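Local coordinates for pectinesterase inhibitor (Actinidia chinensis, PDB 1XG2), which inhibits pectin methylesterase and may take part in the regulation of fruit ripening, at residues Lys54-Ala57 with Ser58-Gln62. Residues are numbered along the deposited sequence; the frame is centred on the assembly and turned at random.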
loop_
_atom_site.group_PDB
_atom_site.type_symbol
_atom_site.label_atom_id
_atom_site.label_comp_id
_atom_site.label_asym_id
_atom_site.label_seq_id
_atom_site.Cartn_x
_atom_site.Cartn_y
_atom_site.Cartn_z
ATOM N N LYS B 54 -22.618 7.306 -3.527
ATOM C CA LYS B 54 -23.654 8.243 -3.996
ATOM C C LYS B 54 -23.603 9.567 -3.256
ATOM O O LYS B 54 -23.827 10.617 -3.850
ATOM C CB LYS B 54 -25.040 7.620 -3.862
ATOM C CG LYS B 54 -25.198 6.349 -4.651
ATOM C CD LYS B 54 -26.566 5.743 -4.449
ATOM C CE LYS B 54 -26.792 4.641 -5.455
ATOM N NZ LYS B 54 -27.648 3.567 -4.877
ATOM N N ILE B 55 -23.295 9.518 -1.959
ATOM C CA ILE B 55 -23.107 10.717 -1.155
ATOM C C ILE B 55 -21.965 11.562 -1.715
ATOM O O ILE B 55 -22.086 12.782 -1.837
ATOM C CB ILE B 55 -22.845 10.365 0.319
ATOM C CG1 ILE B 55 -24.143 9.859 0.951
ATOM C CG2 ILE B 55 -22.274 11.586 1.072
ATOM C CD1 ILE B 55 -23.961 9.225 2.328
ATOM N N ILE B 56 -20.862 10.914 -2.069
ATOM C CA ILE B 56 -19.717 11.631 -2.630
ATOM C C ILE B 56 -20.078 12.248 -3.978
ATOM O O ILE B 56 -19.741 13.394 -4.237
ATOM C CB ILE B 56 -18.482 10.699 -2.758
ATOM C CG1 ILE B 56 -18.011 10.265 -1.366
ATOM C CG2 ILE B 56 -17.360 11.407 -3.458
ATOM C CD1 ILE B 56 -17.200 8.954 -1.372
ATOM N N ALA B 57 -20.761 11.493 -4.826
ATOM C CA ALA B 57 -21.183 12.015 -6.125
ATOM C C ALA B 57 -22.042 13.279 -5.916
ATOM O O ALA B 57 -21.872 14.288 -6.610
ATOM C CB ALA B 57 -21.935 10.964 -6.881
ATOM N N SER B 58 -22.910 13.239 -4.910
ATOM C CA SER B 58 -23.807 14.362 -4.617
ATOM C C SER B 58 -23.032 15.587 -4.118
ATOM O O SER B 58 -23.303 16.709 -4.551
ATOM C CB SER B 58 -24.905 13.915 -3.628
ATOM O OG SER B 58 -25.878 14.922 -3.404
ATOM N N LEU B 59 -22.038 15.377 -3.251
ATOM C CA LEU B 59 -21.180 16.460 -2.761
ATOM C C LEU B 59 -20.356 17.122 -3.873
ATOM O O LEU B 59 -20.194 18.343 -3.883
ATOM C CB LEU B 59 -20.241 15.941 -1.662
ATOM C CG LEU B 59 -20.939 15.536 -0.361
ATOM C CD1 LEU B 59 -20.021 14.741 0.558
ATOM C CD2 LEU B 59 -21.462 16.767 0.364
ATOM N N THR B 60 -19.840 16.299 -4.783
ATOM C CA THR B 60 -19.115 16.736 -5.977
ATOM C C THR B 60 -19.998 17.616 -6.873
ATOM O O THR B 60 -19.569 18.658 -7.355
ATOM C CB THR B 60 -18.659 15.489 -6.792
ATOM O OG1 THR B 60 -17.716 14.717 -6.030
ATOM C CG2 THR B 60 -17.889 15.889 -8.040
ATOM N N ASN B 61 -21.232 17.169 -7.080
ATOM C CA ASN B 61 -22.191 17.817 -7.973
ATOM C C ASN B 61 -22.597 19.230 -7.515
ATOM O O ASN B 61 -23.232 19.973 -8.276
ATOM C CB ASN B 61 -23.426 16.916 -8.094
ATOM C CG ASN B 61 -24.343 17.310 -9.243
ATOM O OD1 ASN B 61 -23.942 17.302 -10.406
ATOM N ND2 ASN B 61 -25.591 17.633 -8.917
ATOM N N GLN B 62 -22.260 19.601 -6.278
ATOM C CA GLN B 62 -22.549 20.942 -5.762
ATOM C C GLN B 62 -21.280 21.750 -5.462
ATOM O O GLN B 62 -21.342 22.816 -4.859
ATOM C CB GLN B 62 -23.416 20.851 -4.505
ATOM C CG GLN B 62 -22.799 20.075 -3.351
ATOM C CD GLN B 62 -23.458 20.373 -2.033
ATOM O OE1 GLN B 62 -23.403 21.509 -1.550
ATOM N NE2 GLN B 62 -24.071 19.351 -1.426
#
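Toward the C-terminal end of helix 34-60, Ile56 O accepts the amide of Thr60 and lies near the hydroxyl of the same residue. Thr60 N donates to Ile56 O over 3.0 Å with an N-H...O angle of 167°, close to straight. The hydroxyl approaches that acceptor too: Thr60 OG1 lies 3.0 Å from Ile56 O, although whether its proton is spent there is not settled. The side-chain torsion accounts for this approach, since chi1 of -64° sets OG1 opposite the carbonyl carbon and beside the backbone N, folding it back along the helix.

Three further amide bonds, Ser58 N to Lys54 O, Leu59 N to Ile55 O and Asn61 N to Ala57 O, follow the i to i+4 pattern of an alpha-helix. They are more bent than the Thr60 bond; Asn61 N, for instance, meets Ala57 O at an N-H...O angle of 149°. Gln62 N makes a weak bond to Leu59 O, three residues back.

Between the two segments the apolar side-chain contact is the i, i+4 pair Ile55 and Leu59. They run side by side in the same direction, with Ile55 CG2 at 3.9 Å from Leu59 CD1. Leu59 CG lies 3.3 Å from Ile55 O, the oxygen that accepts the leucine's own amide.

Within the four-helix bundle, this end of helix 34-60 rests on two neighbours. On helix 66-95, Ile56 touches Tyr79 and Cys75, the latter disulfide-bonded to Cys115, while Leu59 and Thr60 both touch Tyr72. On helix 127-149, Ile55 meets Gln128 and Ile56 meets Leu129.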